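Local atomic coordinates of coproheme decarboxylase (Thermus thermophilus, PDB entry 1VDH), a protein that catalyses the hydrogen peroxide-dependent, stepwise decarboxylation of Fe-coproporphyrin III to heme b, the last step of coproporphyrin-dependent heme biosynthesis. Residues G103-G115 with V186-G199. Numbering follows the deposited sequence.
Sequences GRSYSFYSVVELG and VISGAQGLDDWEWG
Val111 and Gly189 form an antiparallel hydrogen-bonded pair, with Gly189 N 2.7 Å from Val111 O. Glu113 N adds a nearly straight bond to Ile187 O. Beside this pairing the hydroxyls Ser110 OG and Ser188 OG lie 2.6 Å apart and share a hydrogen bond. Gln191 NE2 donates to the syn lone pair of Glu113 OE1 at 2.9 Å. Trp198 NE1 hydrogen-bonds Glu113 OE2, which lies in the indole plane, from above the carboxylate plane. Lys211 of the second subunit forms a salt bridge to Glu113 OE1. A glutamine in place of Glu113 would probably leave this lysine without that counter-charge. Asp194 OD1 accepts from Tyr109 N (2.8 Å) through its anti lone pair, and two waters tie its carboxylate to Ser107, whose OG also hydrogen-bonds His70 of the second subunit. Among apolar contacts, Phe108 CZ touches Ala190 CB at 3.5 Å, while Asp194 CB covers one face of the ring. CG of Phe108 stands anti to the backbone N (chi1 -158°), which brings the ring's end against Ala190 and Gly199. Strand 102-116 thus joins strand 184-189 to strand 10-24 in the curled antiparallel sheet of the chlorite dismutase-like fold, and helix 83-95 packs against Tyr109.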
loop_
_atom_site.group_PDB
_atom_site.type_symbol
_atom_site.label_atom_id
_atom_site.label_comp_id
_atom_site.label_asym_id
_atom_site.label_seq_id
_atom_site.Cartn_x
_atom_site.Cartn_y
_atom_site.Cartn_z
ATOM N N GLY A 103 12.022 8.727 -13.919
ATOM C CA GLY A 103 11.494 7.514 -13.327
ATOM C C GLY A 103 9.985 7.609 -13.478
ATOM O O GLY A 103 9.412 8.668 -13.210
ATOM N N ARG A 104 9.334 6.544 -13.940
ATOM C CA ARG A 104 7.876 6.574 -14.094
ATOM C C ARG A 104 7.251 6.474 -12.709
ATOM O O ARG A 104 7.554 5.551 -11.955
ATOM C CB ARG A 104 7.376 5.415 -14.963
ATOM C CG ARG A 104 7.928 5.381 -16.376
ATOM C CD ARG A 104 7.096 4.458 -17.276
ATOM N NE ARG A 104 5.804 5.054 -17.621
ATOM C CZ ARG A 104 5.025 4.641 -18.619
ATOM N NH1 ARG A 104 5.394 3.616 -19.380
ATOM N NH2 ARG A 104 3.899 5.284 -18.891
ATOM N N SER A 105 6.385 7.420 -12.368
ATOM C CA SER A 105 5.758 7.404 -11.050
ATOM C C SER A 105 4.281 7.025 -11.068
ATOM O O SER A 105 3.773 6.465 -10.097
ATOM C CB SER A 105 5.955 8.749 -10.346
ATOM O OG SER A 105 5.334 9.801 -11.059
ATOM N N TYR A 106 3.594 7.353 -12.158
ATOM C CA TYR A 106 2.173 7.040 -12.303
ATOM C C TYR A 106 1.791 7.171 -13.775
ATOM O O TYR A 106 2.528 7.761 -14.568
ATOM C CB TYR A 106 1.321 7.998 -11.449
ATOM C CG TYR A 106 -0.124 7.566 -11.270
ATOM C CD1 TYR A 106 -0.446 6.423 -10.538
ATOM C CD2 TYR A 106 -1.170 8.298 -11.837
ATOM C CE1 TYR A 106 -1.776 6.017 -10.374
ATOM C CE2 TYR A 106 -2.502 7.901 -11.679
ATOM C CZ TYR A 106 -2.794 6.764 -10.948
ATOM O OH TYR A 106 -4.105 6.377 -10.781
ATOM N N SER A 107 0.649 6.601 -14.140
ATOM C CA SER A 107 0.163 6.666 -15.513
ATOM C C SER A 107 -1.305 6.289 -15.540
ATOM O O SER A 107 -1.832 5.752 -14.564
ATOM C CB SER A 107 0.954 5.712 -16.425
ATOM O OG SER A 107 0.579 4.363 -16.212
ATOM N N PHE A 108 -1.965 6.578 -16.657
ATOM C CA PHE A 108 -3.373 6.253 -16.803
ATOM C C PHE A 108 -3.716 6.151 -18.279
ATOM O O PHE A 108 -3.354 7.023 -19.072
ATOM C CB PHE A 108 -4.252 7.321 -16.141
ATOM C CG PHE A 108 -5.632 6.833 -15.777
ATOM C CD1 PHE A 108 -5.810 5.942 -14.723
ATOM C CD2 PHE A 108 -6.751 7.266 -16.484
ATOM C CE1 PHE A 108 -7.084 5.488 -14.375
ATOM C CE2 PHE A 108 -8.028 6.820 -16.146
ATOM C CZ PHE A 108 -8.196 5.927 -15.087
ATOM N N TYR A 109 -4.342 5.043 -18.652
ATOM C CA TYR A 109 -4.761 4.829 -20.028
ATOM C C TYR A 109 -6.285 4.861 -20.042
ATOM O O TYR A 109 -6.939 4.109 -19.315
ATOM C CB TYR A 109 -4.243 3.494 -20.570
ATOM C CG TYR A 109 -4.858 3.113 -21.901
ATOM C CD1 TYR A 109 -5.380 1.837 -22.105
ATOM C CD2 TYR A 109 -4.944 4.039 -22.948
ATOM C CE1 TYR A 109 -5.975 1.488 -23.315
ATOM C CE2 TYR A 109 -5.540 3.699 -24.162
ATOM C CZ TYR A 109 -6.053 2.421 -24.338
ATOM O OH TYR A 109 -6.647 2.068 -25.531
ATOM N N SER A 110 -6.842 5.737 -20.874
ATOM C CA SER A 110 -8.284 5.881 -20.958
ATOM C C SER A 110 -8.724 6.333 -22.345
ATOM O O SER A 110 -7.890 6.614 -23.205
ATOM C CB SER A 110 -8.754 6.889 -19.906
ATOM O OG SER A 110 -8.157 8.158 -20.127
ATOM N N VAL A 111 -10.038 6.402 -22.552
ATOM C CA VAL A 111 -10.608 6.823 -23.830
ATOM C C VAL A 111 -11.658 7.910 -23.597
ATOM O O VAL A 111 -12.570 7.722 -22.791
ATOM C CB VAL A 111 -11.277 5.629 -24.572
ATOM C CG1 VAL A 111 -11.893 6.096 -25.882
ATOM C CG2 VAL A 111 -10.256 4.525 -24.847
ATOM N N VAL A 112 -11.520 9.044 -24.286
ATOM C CA VAL A 112 -12.476 10.151 -24.154
ATOM C C VAL A 112 -13.884 9.583 -24.273
ATOM O O VAL A 112 -14.207 8.882 -25.237
ATOM C CB VAL A 112 -12.233 11.256 -25.214
ATOM C CG1 VAL A 112 -13.345 12.305 -25.165
ATOM C CG2 VAL A 112 -10.890 11.933 -24.948
ATOM N N GLU A 113 -14.699 9.851 -23.259
ATOM C CA GLU A 113 -16.048 9.318 -23.199
ATOM C C GLU A 113 -17.134 10.362 -22.976
ATOM O O GLU A 113 -16.998 11.242 -22.127
ATOM C CB GLU A 113 -16.108 8.282 -22.072
ATOM C CG GLU A 113 -17.439 7.565 -21.917
ATOM C CD GLU A 113 -17.556 6.881 -20.574
ATOM O OE1 GLU A 113 -17.016 5.763 -20.414
ATOM O OE2 GLU A 113 -18.176 7.474 -19.667
ATOM N N LEU A 114 -18.196 10.269 -23.770
ATOM C CA LEU A 114 -19.339 11.162 -23.650
ATOM C C LEU A 114 -20.496 10.241 -23.270
ATOM O O LEU A 114 -20.829 9.314 -24.009
ATOM C CB LEU A 114 -19.624 11.869 -24.981
ATOM C CG LEU A 114 -18.454 12.645 -25.599
ATOM C CD1 LEU A 114 -18.947 13.429 -26.806
ATOM C CD2 LEU A 114 -17.846 13.593 -24.577
ATOM N N GLY A 115 -21.070 10.461 -22.094
ATOM C CA GLY A 115 -22.154 9.605 -21.650
ATOM C C GLY A 115 -23.519 10.239 -21.500
ATOM O O GLY A 115 -23.655 11.456 -21.350
ATOM N N VAL A 186 -12.471 17.367 -19.414
ATOM C CA VAL A 186 -12.371 16.239 -20.331
ATOM C C VAL A 186 -12.513 14.976 -19.504
ATOM O O VAL A 186 -11.707 14.717 -18.605
ATOM C CB VAL A 186 -11.027 16.192 -21.096
ATOM C CG1 VAL A 186 -10.952 14.913 -21.940
ATOM C CG2 VAL A 186 -10.887 17.407 -21.992
ATOM N N ILE A 187 -13.579 14.230 -19.774
ATOM C CA ILE A 187 -13.855 12.978 -19.085
ATOM C C ILE A 187 -13.474 11.830 -20.016
ATOM O O ILE A 187 -13.829 11.835 -21.195
ATOM C CB ILE A 187 -15.354 12.832 -18.737
ATOM C CG1 ILE A 187 -15.816 13.992 -17.856
ATOM C CG2 ILE A 187 -15.611 11.498 -18.030
ATOM C CD1 ILE A 187 -17.295 13.933 -17.503
ATOM N N SER A 188 -12.730 10.866 -19.485
ATOM C CA SER A 188 -12.314 9.699 -20.254
ATOM C C SER A 188 -12.625 8.449 -19.448
ATOM O O SER A 188 -12.561 8.465 -18.218
ATOM C CB SER A 188 -10.823 9.766 -20.582
ATOM O OG SER A 188 -10.039 9.856 -19.405
ATOM N N GLY A 189 -12.995 7.378 -20.144
ATOM C CA GLY A 189 -13.330 6.137 -19.472
ATOM C C GLY A 189 -12.211 5.118 -19.548
ATOM O O GLY A 189 -11.591 4.950 -20.595
ATOM N N ALA A 190 -11.944 4.453 -18.428
ATOM C CA ALA A 190 -10.893 3.442 -18.365
ATOM C C ALA A 190 -11.437 2.140 -17.785
ATOM O O ALA A 190 -10.674 1.297 -17.311
ATOM C CB ALA A 190 -9.736 3.949 -17.514
ATOM N N GLN A 191 -12.753 1.966 -17.868
ATOM C CA GLN A 191 -13.428 0.786 -17.327
ATOM C C GLN A 191 -12.655 -0.539 -17.393
ATOM O O GLN A 191 -12.228 -1.062 -16.353
ATOM C CB GLN A 191 -14.839 0.676 -17.913
ATOM C CG GLN A 191 -15.757 1.816 -17.437
ATOM C CD GLN A 191 -15.795 3.029 -18.374
ATOM O OE1 GLN A 191 -14.907 3.233 -19.205
ATOM N NE2 GLN A 191 -16.846 3.829 -18.245
ATOM N N GLY A 192 -12.428 -1.060 -18.591
ATOM C CA GLY A 192 -11.663 -2.296 -18.702
ATOM C C GLY A 192 -10.281 -2.008 -19.271
ATOM O O GLY A 192 -9.655 -2.876 -19.890
ATOM N N LEU A 193 -9.774 -0.804 -18.994
ATOM C CA LEU A 193 -8.483 -0.367 -19.512
ATOM C C LEU A 193 -7.432 -0.023 -18.461
ATOM O O LEU A 193 -6.235 -0.104 -18.735
ATOM C CB LEU A 193 -8.684 0.837 -20.437
ATOM C CG LEU A 193 -9.754 0.659 -21.518
ATOM C CD1 LEU A 193 -9.862 1.933 -22.345
ATOM C CD2 LEU A 193 -9.414 -0.539 -22.400
ATOM N N ASP A 194 -7.874 0.409 -17.283
ATOM C CA ASP A 194 -6.947 0.759 -16.218
ATOM C C ASP A 194 -7.590 0.530 -14.846
ATOM O O ASP A 194 -8.703 0.020 -14.758
ATOM C CB ASP A 194 -6.431 2.200 -16.387
ATOM C CG ASP A 194 -4.984 2.366 -15.925
ATOM O OD1 ASP A 194 -4.213 3.081 -16.597
ATOM O OD2 ASP A 194 -4.606 1.787 -14.888
ATOM N N ASP A 195 -6.903 0.947 -13.789
ATOM C CA ASP A 195 -7.354 0.714 -12.416
ATOM C C ASP A 195 -8.591 1.435 -11.895
ATOM O O ASP A 195 -9.156 1.024 -10.882
ATOM C CB ASP A 195 -6.179 0.906 -11.455
ATOM C CG ASP A 195 -5.023 -0.044 -11.748
ATOM O OD1 ASP A 195 -5.134 -0.872 -12.681
ATOM O OD2 ASP A 195 -3.999 0.042 -11.046
ATOM N N TRP A 196 -9.008 2.498 -12.578
ATOM C CA TRP A 196 -10.195 3.260 -12.180
ATOM C C TRP A 196 -11.143 3.340 -13.378
ATOM O O TRP A 196 -10.720 3.173 -14.520
ATOM C CB TRP A 196 -9.808 4.669 -11.720
ATOM C CG TRP A 196 -8.879 4.696 -10.528
ATOM C CD1 TRP A 196 -7.528 4.483 -10.534
ATOM C CD2 TRP A 196 -9.236 4.962 -9.164
ATOM N NE1 TRP A 196 -7.024 4.599 -9.262
ATOM C CE2 TRP A 196 -8.049 4.893 -8.400
ATOM C CE3 TRP A 196 -10.445 5.255 -8.513
ATOM C CZ2 TRP A 196 -8.033 5.105 -7.012
ATOM C CZ3 TRP A 196 -10.431 5.467 -7.129
ATOM C CH2 TRP A 196 -9.230 5.388 -6.397
ATOM N N GLU A 197 -12.418 3.599 -13.112
ATOM C CA GLU A 197 -13.430 3.667 -14.164
ATOM C C GLU A 197 -13.358 4.892 -15.066
ATOM O O GLU A 197 -13.679 4.809 -16.251
ATOM C CB GLU A 197 -14.818 3.522 -13.547
ATOM C CG GLU A 197 -15.043 2.142 -12.945
ATOM C CD GLU A 197 -16.161 2.105 -11.921
ATOM O OE1 GLU A 197 -16.370 1.024 -11.340
ATOM O OE2 GLU A 197 -16.824 3.138 -11.690
ATOM N N TRP A 198 -12.937 6.025 -14.509
ATOM C CA TRP A 198 -12.816 7.251 -15.293
ATOM C C TRP A 198 -11.570 8.039 -14.948
ATOM O O TRP A 198 -11.013 7.912 -13.860
ATOM C CB TRP A 198 -14.017 8.185 -15.074
ATOM C CG TRP A 198 -15.307 7.692 -15.652
ATOM C CD1 TRP A 198 -15.740 7.833 -16.943
ATOM C CD2 TRP A 198 -16.323 6.957 -14.964
ATOM N NE1 TRP A 198 -16.960 7.219 -17.101
ATOM C CE2 TRP A 198 -17.341 6.673 -15.902
ATOM C CE3 TRP A 198 -16.472 6.505 -13.644
ATOM C CZ2 TRP A 198 -18.494 5.953 -15.563
ATOM C CZ3 TRP A 198 -17.620 5.789 -13.307
ATOM C CH2 TRP A 198 -18.615 5.520 -14.266
ATOM N N GLY A 199 -11.142 8.840 -15.916
ATOM C CA GLY A 199 -10.023 9.738 -15.741
ATOM C C GLY A 199 -10.652 11.108 -15.944
ATOM O O GLY A 199 -11.532 11.265 -16.800
HETATM O O HOH W 1 -2.810 3.427 -13.534
HETATM O O HOH W 2 -1.540 2.826 -16.902
HETATM O O HOH W 3 -15.212 14.133 -22.061
#